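Local atomic coordinates of DMATS type aromatic prenyltransferase (Micromonospora olivasterospora, PDB entry 6ZRY), a protein that probably transfers a dimethylallyl group to the indole ring of tryptophan, as a bacterial aromatic prenyltransferase of the ABBA-barrel type. Residues 66-69 with 73-76; 117-122 with 167-172; 219-224 with 238-243. All coordinates share one frame; numbering follows the deposited sequence. Where two conformers were deposited one is given.

Interaction 1: 66-69 with 73-76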
loop_
_atom_site.group_PDB
_atom_site.type_symbol
_atom_site.label_atom_id
_atom_site.label_comp_id
_atom_site.label_asym_id
_atom_site.label_seq_id
_atom_site.Cartn_x
_atom_site.Cartn_y
_atom_site.Cartn_z
ATOM N N ALA A 66 8.782 -6.920 -2.059
ATOM C CA ALA A 66 9.637 -6.359 -1.003
ATOM C C ALA A 66 10.914 -7.173 -0.942
ATOM O O ALA A 66 10.835 -8.366 -0.665
ATOM C CB ALA A 66 8.901 -6.347 0.316
ATOM N N PHE A 67 12.045 -6.520 -1.168
ATOM C CA PHE A 67 13.389 -7.111 -1.022
ATOM C C PHE A 67 13.882 -6.817 0.382
ATOM O O PHE A 67 13.885 -5.659 0.764
ATOM C CB PHE A 67 14.303 -6.583 -2.106
ATOM C CG PHE A 67 13.764 -6.830 -3.479
ATOM C CD1 PHE A 67 13.990 -8.032 -4.118
ATOM C CD2 PHE A 67 13.063 -5.839 -4.148
ATOM C CE1 PHE A 67 13.483 -8.254 -5.379
ATOM C CE2 PHE A 67 12.585 -6.059 -5.423
ATOM C CZ PHE A 67 12.812 -7.261 -6.047
ATOM N N ASN A 68 14.196 -7.875 1.115
ATOM C CA ASN A 68 14.489 -7.876 2.571
ATOM C C ASN A 68 15.935 -8.345 2.732
ATOM O O ASN A 68 16.288 -9.297 2.061
ATOM C CB ASN A 68 13.524 -8.803 3.351
ATOM C CG ASN A 68 12.072 -8.771 2.901
ATOM O OD1 ASN A 68 11.395 -7.741 3.029
ATOM N ND2 ASN A 68 11.561 -9.915 2.413
ATOM N N GLU A 69 16.741 -7.690 3.570
ATOM C CA GLU A 69 18.141 -8.122 3.865
ATOM C C GLU A 69 18.097 -9.536 4.456
ATOM O O GLU A 69 17.392 -9.722 5.449
ATOM C CB GLU A 69 18.825 -7.161 4.844
ATOM N N PRO A 73 12.291 -12.560 -1.118
ATOM C CA PRO A 73 11.357 -11.443 -1.279
ATOM C C PRO A 73 9.929 -11.772 -0.815
ATOM O O PRO A 73 9.504 -12.890 -0.932
ATOM C CB PRO A 73 11.370 -11.146 -2.788
ATOM C CG PRO A 73 12.674 -11.767 -3.268
ATOM C CD PRO A 73 12.856 -12.995 -2.394
ATOM N N THR A 74 9.234 -10.764 -0.320
ATOM C CA THR A 74 7.841 -10.845 0.120
ATOM C C THR A 74 6.944 -10.310 -1.008
ATOM O O THR A 74 7.158 -9.198 -1.449
ATOM C CB THR A 74 7.635 -10.100 1.432
ATOM O OG1 THR A 74 8.475 -10.675 2.437
ATOM C CG2 THR A 74 6.200 -10.147 1.899
ATOM N N LEU A 75 5.947 -11.078 -1.407
ATOM C CA LEU A 75 4.964 -10.659 -2.441
ATOM C C LEU A 75 3.698 -10.214 -1.713
ATOM O O LEU A 75 3.284 -10.892 -0.760
ATOM C CB LEU A 75 4.777 -11.865 -3.367
ATOM C CG LEU A 75 3.720 -11.824 -4.456
ATOM C CD1 LEU A 75 3.895 -10.629 -5.380
ATOM C CD2 LEU A 75 3.791 -13.124 -5.252
ATOM N N ARG A 76 3.113 -9.099 -2.122
ATOM C CA ARG A 76 1.857 -8.611 -1.515
ATOM C C ARG A 76 0.881 -8.183 -2.610
ATOM O O ARG A 76 1.326 -7.790 -3.718
ATOM C CB ARG A 76 2.138 -7.480 -0.528
ATOM C CG ARG A 76 3.229 -7.809 0.481
ATOM C CD ARG A 76 4.613 -7.340 0.022
ATOM N NE ARG A 76 4.531 -5.951 -0.405
ATOM C CZ ARG A 76 4.302 -4.907 0.423
ATOM N NH1 ARG A 76 4.198 -5.096 1.728
ATOM N NH2 ARG A 76 4.204 -3.680 -0.063
HETATM O O HOH W 1 8.571 -7.513 3.743
#

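Interaction 2: 117-122 with 167-172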
loop_
_atom_site.group_PDB
_atom_site.type_symbol
_atom_site.label_atom_id
_atom_site.label_comp_id
_atom_site.label_asym_id
_atom_site.label_seq_id
_atom_site.Cartn_x
_atom_site.Cartn_y
_atom_site.Cartn_z
ATOM N N ARG A 117 -13.818 -0.826 15.474
ATOM C CA ARG A 117 -14.788 -0.886 14.342
ATOM C C ARG A 117 -15.787 0.281 14.404
ATOM O O ARG A 117 -15.973 0.960 13.377
ATOM C CB ARG A 117 -15.549 -2.217 14.403
ATOM C CG ARG A 117 -16.169 -2.652 13.085
ATOM C CD ARG A 117 -16.635 -4.103 13.138
ATOM N NE ARG A 117 -15.519 -5.040 13.234
ATOM C CZ ARG A 117 -14.694 -5.351 12.237
ATOM N NH1 ARG A 117 -13.720 -6.216 12.447
ATOM N NH2 ARG A 117 -14.838 -4.806 11.030
ATOM N N ASP A 118 -16.394 0.513 15.566
ATOM C CA ASP A 118 -17.465 1.524 15.762
ATOM C C ASP A 118 -16.938 2.930 15.499
ATOM O O ASP A 118 -17.772 3.795 15.151
ATOM C CB ASP A 118 -18.125 1.426 17.147
ATOM C CG ASP A 118 -17.267 1.851 18.316
ATOM O OD1 ASP A 118 -16.302 1.140 18.614
ATOM O OD2 ASP A 118 -17.591 2.887 18.933
ATOM N N LEU A 119 -15.624 3.179 15.667
ATOM C CA LEU A 119 -15.047 4.516 15.418
ATOM C C LEU A 119 -15.048 4.796 13.923
ATOM O O LEU A 119 -15.237 5.955 13.565
ATOM C CB LEU A 119 -13.625 4.605 15.995
ATOM C CG LEU A 119 -13.513 4.407 17.496
ATOM C CD1 LEU A 119 -12.057 4.434 17.919
ATOM C CD2 LEU A 119 -14.306 5.466 18.257
ATOM N N PHE A 120 -14.860 3.774 13.082
ATOM C CA PHE A 120 -14.849 3.911 11.607
ATOM C C PHE A 120 -16.252 3.696 11.031
ATOM O O PHE A 120 -16.469 4.140 9.937
ATOM C CB PHE A 120 -13.817 2.969 10.965
ATOM C CG PHE A 120 -12.384 3.276 11.357
ATOM C CD1 PHE A 120 -11.874 2.838 12.574
ATOM C CD2 PHE A 120 -11.540 3.977 10.501
ATOM C CE1 PHE A 120 -10.564 3.099 12.937
ATOM C CE2 PHE A 120 -10.226 4.251 10.869
ATOM C CZ PHE A 120 -9.735 3.809 12.083
ATOM N N ALA A 121 -17.155 3.031 11.747
ATOM C CA ALA A 121 -18.454 2.591 11.191
ATOM C C ALA A 121 -19.302 3.818 10.889
ATOM O O ALA A 121 -19.421 4.702 11.757
ATOM C CB ALA A 121 -19.165 1.643 12.133
ATOM N N THR A 122 -19.868 3.866 9.691
ATOM C CA THR A 122 -20.735 4.966 9.223
ATOM C C THR A 122 -21.520 4.472 8.022
ATOM O O THR A 122 -20.961 3.686 7.215
ATOM C CB THR A 122 -19.936 6.235 8.905
ATOM O OG1 THR A 122 -20.863 7.222 8.442
ATOM C CG2 THR A 122 -18.847 6.018 7.874
ATOM N N LEU A 167 -6.296 4.850 18.355
ATOM C CA LEU A 167 -4.990 4.483 18.946
ATOM C C LEU A 167 -5.113 4.414 20.472
ATOM O O LEU A 167 -4.605 3.458 21.037
ATOM C CB LEU A 167 -3.923 5.473 18.512
ATOM C CG LEU A 167 -3.556 5.416 17.043
ATOM C CD1 LEU A 167 -2.501 6.460 16.740
ATOM C CD2 LEU A 167 -3.069 4.035 16.666
ATOM N N HIS A 168 -5.823 5.349 21.108
ATOM C CA HIS A 168 -6.060 5.310 22.583
ATOM C C HIS A 168 -6.711 3.977 22.974
ATOM O O HIS A 168 -6.233 3.316 23.920
ATOM C CB HIS A 168 -6.912 6.504 23.034
ATOM C CG HIS A 168 -7.234 6.450 24.485
ATOM N ND1 HIS A 168 -6.262 6.287 25.438
ATOM C CD2 HIS A 168 -8.397 6.478 25.133
ATOM C CE1 HIS A 168 -6.826 6.220 26.615
ATOM N NE2 HIS A 168 -8.123 6.334 26.457
ATOM N N ARG A 169 -7.740 3.558 22.258
ATOM C CA ARG A 169 -8.432 2.284 22.557
ATOM C C ARG A 169 -7.446 1.131 22.489
ATOM O O ARG A 169 -7.612 0.187 23.227
ATOM C CB ARG A 169 -9.565 1.999 21.592
ATOM C CG ARG A 169 -10.780 2.867 21.825
ATOM C CD ARG A 169 -12.020 2.028 21.824
ATOM N NE ARG A 169 -13.184 2.882 21.733
ATOM C CZ ARG A 169 -14.155 2.746 20.855
ATOM N NH1 ARG A 169 -14.146 1.751 19.976
ATOM N NH2 ARG A 169 -15.160 3.605 20.879
ATOM N N LEU A 170 -6.478 1.186 21.590
ATOM C CA LEU A 170 -5.569 0.040 21.373
ATOM C C LEU A 170 -4.434 0.048 22.393
ATOM O O LEU A 170 -3.684 -0.922 22.407
ATOM C CB LEU A 170 -5.060 0.098 19.940
ATOM C CG LEU A 170 -6.114 -0.231 18.889
ATOM C CD1 LEU A 170 -5.562 0.025 17.491
ATOM C CD2 LEU A 170 -6.578 -1.679 19.022
ATOM N N GLY A 171 -4.312 1.108 23.215
ATOM C CA GLY A 171 -3.227 1.248 24.193
ATOM C C GLY A 171 -1.996 1.861 23.562
ATOM O O GLY A 171 -0.898 1.713 24.125
ATOM N N LEU A 172 -2.184 2.548 22.451
ATOM C CA LEU A 172 -1.175 3.339 21.748
ATOM C C LEU A 172 -1.542 4.811 21.971
ATOM O O LEU A 172 -2.449 5.085 22.825
ATOM C CB LEU A 172 -1.180 2.929 20.264
ATOM C CG LEU A 172 -0.832 1.450 20.005
ATOM C CD1 LEU A 172 -1.048 1.058 18.548
ATOM C CD2 LEU A 172 0.603 1.154 20.431
#

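Interaction 3: 219-224 with 238-243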
loop_
_atom_site.group_PDB
_atom_site.type_symbol
_atom_site.label_atom_id
_atom_site.label_comp_id
_atom_site.label_asym_id
_atom_site.label_seq_id
_atom_site.Cartn_x
_atom_site.Cartn_y
_atom_site.Cartn_z
ATOM N N ALA A 219 5.054 18.760 -1.429
ATOM C CA ALA A 219 5.929 18.763 -0.246
ATOM C C ALA A 219 7.386 18.868 -0.677
ATOM O O ALA A 219 7.791 18.232 -1.713
ATOM C CB ALA A 219 5.693 17.525 0.594
ATOM N N GLU A 220 8.156 19.618 0.101
ATOM C CA GLU A 220 9.634 19.629 0.039
ATOM C C GLU A 220 10.152 18.382 0.756
ATOM O O GLU A 220 9.620 18.066 1.837
ATOM C CB GLU A 220 10.183 20.888 0.715
ATOM C CG GLU A 220 9.707 22.167 0.068
ATOM C CD GLU A 220 10.398 22.502 -1.236
ATOM O OE1 GLU A 220 11.247 21.689 -1.700
ATOM O OE2 GLU A 220 10.080 23.580 -1.805
ATOM N N VAL A 221 11.159 17.726 0.201
ATOM C CA VAL A 221 11.849 16.576 0.862
ATOM C C VAL A 221 12.348 17.033 2.249
ATOM O O VAL A 221 12.348 16.233 3.157
ATOM C CB VAL A 221 12.967 15.984 -0.025
ATOM C CG1 VAL A 221 14.054 16.977 -0.356
ATOM C CG2 VAL A 221 13.583 14.755 0.594
ATOM N N TRP A 222 12.791 18.284 2.384
ATOM C CA TRP A 222 13.182 18.888 3.689
ATOM C C TRP A 222 12.073 18.675 4.725
ATOM O O TRP A 222 12.366 18.252 5.863
ATOM C CB TRP A 222 13.457 20.362 3.485
ATOM C CG TRP A 222 13.772 21.142 4.721
ATOM C CD1 TRP A 222 12.904 21.927 5.421
ATOM C CD2 TRP A 222 15.056 21.292 5.367
ATOM N NE1 TRP A 222 13.547 22.553 6.451
ATOM C CE2 TRP A 222 14.862 22.169 6.459
ATOM C CE3 TRP A 222 16.332 20.749 5.173
ATOM C CZ2 TRP A 222 15.898 22.524 7.330
ATOM C CZ3 TRP A 222 17.363 21.118 6.022
ATOM C CH2 TRP A 222 17.147 21.995 7.089
ATOM N N ASP A 223 10.849 18.955 4.346
ATOM C CA ASP A 223 9.682 18.884 5.264
ATOM C C ASP A 223 9.284 17.424 5.523
ATOM O O ASP A 223 8.946 17.115 6.630
ATOM C CB ASP A 223 8.510 19.697 4.730
ATOM C CG ASP A 223 8.755 21.194 4.727
ATOM O OD1 ASP A 223 9.275 21.716 5.748
ATOM O OD2 ASP A 223 8.393 21.859 3.699
ATOM N N VAL A 224 9.311 16.559 4.500
ATOM C CA VAL A 224 8.952 15.150 4.670
ATOM C C VAL A 224 9.990 14.465 5.583
ATOM O O VAL A 224 9.593 13.635 6.407
ATOM C CB VAL A 224 8.810 14.459 3.306
ATOM C CG1 VAL A 224 8.588 12.985 3.452
ATOM C CG2 VAL A 224 7.698 15.095 2.490
ATOM N N GLU A 238 19.775 9.615 4.417
ATOM C CA GLU A 238 19.455 8.379 3.655
ATOM C C GLU A 238 18.095 8.568 2.981
ATOM O O GLU A 238 17.952 8.124 1.819
ATOM C CB GLU A 238 19.446 7.158 4.582
ATOM C CG GLU A 238 19.089 5.842 3.887
ATOM C CD GLU A 238 19.184 4.639 4.809
ATOM O OE1 GLU A 238 18.901 3.526 4.358
ATOM O OE2 GLU A 238 19.508 4.840 6.002
ATOM N N ILE A 239 17.105 9.156 3.686
ATOM C CA ILE A 239 15.746 9.339 3.097
ATOM C C ILE A 239 15.875 10.304 1.923
ATOM O O ILE A 239 15.363 9.997 0.855
ATOM C CB ILE A 239 14.706 9.797 4.135
ATOM C CG1 ILE A 239 14.496 8.739 5.208
ATOM C CG2 ILE A 239 13.383 10.169 3.464
ATOM C CD1 ILE A 239 13.859 9.271 6.465
ATOM N N GLU A 240 16.596 11.423 2.100
ATOM C CA GLU A 240 16.812 12.407 1.003
ATOM C C GLU A 240 17.535 11.761 -0.172
ATOM O O GLU A 240 17.115 12.025 -1.300
ATOM C CB GLU A 240 17.580 13.632 1.501
ATOM C CG GLU A 240 16.802 14.384 2.514
ATOM C CD GLU A 240 17.162 15.829 2.640
ATOM O OE1 GLU A 240 18.412 16.130 2.618
ATOM O OE2 GLU A 240 16.208 16.659 2.759
ATOM N N GLU A 241 18.575 10.956 0.072
ATOM C CA GLU A 241 19.337 10.256 -1.009
ATOM C C GLU A 241 18.351 9.370 -1.792
ATOM O O GLU A 241 18.402 9.357 -3.036
ATOM C CB GLU A 241 20.476 9.410 -0.441
ATOM C CG GLU A 241 21.681 10.252 -0.006
ATOM C CD GLU A 241 22.742 9.562 0.839
ATOM O OE1 GLU A 241 23.740 10.235 1.191
ATOM O OE2 GLU A 241 22.576 8.383 1.153
ATOM N N PHE A 242 17.508 8.644 -1.081
ATOM C CA PHE A 242 16.506 7.748 -1.692
ATOM C C PHE A 242 15.580 8.575 -2.590
ATOM O O PHE A 242 15.294 8.175 -3.740
ATOM C CB PHE A 242 15.736 7.010 -0.611
ATOM C CG PHE A 242 14.820 5.978 -1.162
ATOM C CD1 PHE A 242 15.297 4.715 -1.484
ATOM C CD2 PHE A 242 13.493 6.272 -1.392
ATOM C CE1 PHE A 242 14.449 3.750 -1.991
ATOM C CE2 PHE A 242 12.652 5.301 -1.925
ATOM C CZ PHE A 242 13.139 4.050 -2.205
ATOM N N CYS A 243 15.120 9.709 -2.096
ATOM C CA CYS A 243 14.147 10.567 -2.815
ATOM C C CYS A 243 14.800 11.176 -4.070
ATOM O O CYS A 243 14.124 11.206 -5.129
ATOM C CB CYS A 243 13.559 11.624 -1.894
ATOM S SG CYS A 243 12.349 10.958 -0.726
#

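Interaction 1: 66-69 with 73-76
Asn68 CG (chi1 -40°) and Thr74 OG1 (chi1 -60°) both stand anti to the carbonyl carbon, beside the backbone N, and ND2 of the amide meets that hydroxyl. The two residues sit on the antiparallel beta hairpin of strands 61-68 and 71-79, two strands of the ABBA barrel. Ala66 and Thr74 form its hydrogen-bonded pair: Ala66 N reaches Thr74 O at 2.9 Å, and Thr74 N returns a bond of the same length to Ala66 O. Ala66 CB and Thr74 CB, 4.1 Å apart, project from one face of the sheet.

Nearer the turn, Asn68 crosses Thr74 at about a right angle. Its amide ND2 donates to Thr74 OG1 over 3.2 Å, with the hydroxyl oxygen tilted 20° out of the amide plane. The same ND2 also bonds Pro72 O, so the amide is held by the backbone of the opposing strand as well. A water donates to Asn68 OD1 at 2.9 Å and makes a weak link to Thr74 OG1, closing a small polar bridge.

Arg76 shares the face of Ala66 and Thr74, and its NE bonds Ser64 OG. Leu75 turns the other way, onto Leu14, Leu17 and Cys18 of helix 6-21. On that side, too, the Phe67 ring passes obliquely by the proline ring, Phe67 CD1 lying 4.1 Å from Pro73 CG, while Pro73 CA makes a 3.2 Å CH...O contact to Ala66 O.

Interaction 2: 117-122 with 167-172
Leu119 and Arg169 have the nearest backbones of this contact, with CA atoms 10.0 Å apart: Leu119 lies on the short, weakly bonded helix 117-120, and Arg169 on the last turn of helix 159-170, which a Schellman motif closes at Gly171. Side chains span that gap on the surface of the ABBA barrel, through an end-on, two-pronged salt bridge. Arg169 NH1 donates to Asp118 OD1 at 2.6 Å, and Arg169 NH2 to Asp118 OD2 at 3.2 Å. Both nitrogens come in on the syn side of the carboxylate, and the two flat groups are nearly coplanar, 6° apart. Asp118 puts CG between its backbone N and carbonyl carbon (chi1 70°), a crowded position that swings the carboxylate across to the arginine.

Leu119 comes at Arg169 from the opposite direction and lies over one face of its guanidinium, with Leu119 CG 3.5 Å above the plane and offset toward the rim. A glycine here would probably remove the leucine's cover from that face and leave the guanidinium freer to tilt from the carboxylate plane. The leucine also touches Glu165 and Ala166 of helix 159-170, so it packs along the helix as well as on Arg169 in its last turn. NH1 has a second acceptor in Ser115 O, just ahead of the short helix. Two acceptors grip NH1, while Arg169 NH2, bonded to Asp118 OD2, also has Leu119 CD2 3.3 Å away.

Interaction 3: 219-224 with 238-243
Val221 meets Glu240 with both methyls, CG2 against its CG and CG1 against its OE2, and Cys243 with CG2. CG2 stands anti to the backbone N and reaches into the gap between helix 221-228 and helix 236-247, where Val221 CG2 touches Glu240 CG at 3.8 Å and Cys243 CB at 4.0 Å. Glu240 and Cys243 are three residues apart on their helix, so the methyl is flanked by side chains of successive turns. Val221 CG1, at chi1 61°, points to the glutamate's far end and lies 3.8 Å from Glu240 OE2.

The two side chains meet at a slant; Glu240, extended beyond CG, lays its aliphatic part against a methyl and carries its carboxylate on toward Trp222 N. There Glu240 OE2 comes to 3.8 Å from Trp222 N, a backbone amide in the first turn after the N-cap residue Glu220. The distance is long and no hydrogen bond forms, but a negative charge beside the start of a helix is likely to be mildly favoured by the helix dipole. The CB of Trp222 points away from helix 236-247, whereas Cys243 meets the valine chiefly through CB.

The two helices lie side by side on the barrel. Val224 and Ile239 both touch Tyr274, and Val224 and Cys243 both touch Ile276, so strand 273-278 floors the pair. Strand 209-220 runs straight into the first helix, while Phe242 of the second packs on Val330 and Leu332 of strand 327-333.

In the fold
Along the chain the three contacts come in series, each closing before the next opens, and none touches another. Interaction 1 lies in the barrel wall, its centre about 30 Å from that of interaction 2 and about 23 Å from that of interaction 3; the centres of the last two are about 31 Å apart. Interaction 1 joins neighbouring strands of the sheet, and interaction 3 reaches the same sheet from the helical layer, packing on strand 273-278. Interaction 2 ties helices together at the surface, while strand 209-220 runs from beneath helix 159-170 to the start of helix 221-228. Together they sample both layers of the ABBA barrel: strands of the barrel wall and the helices around it.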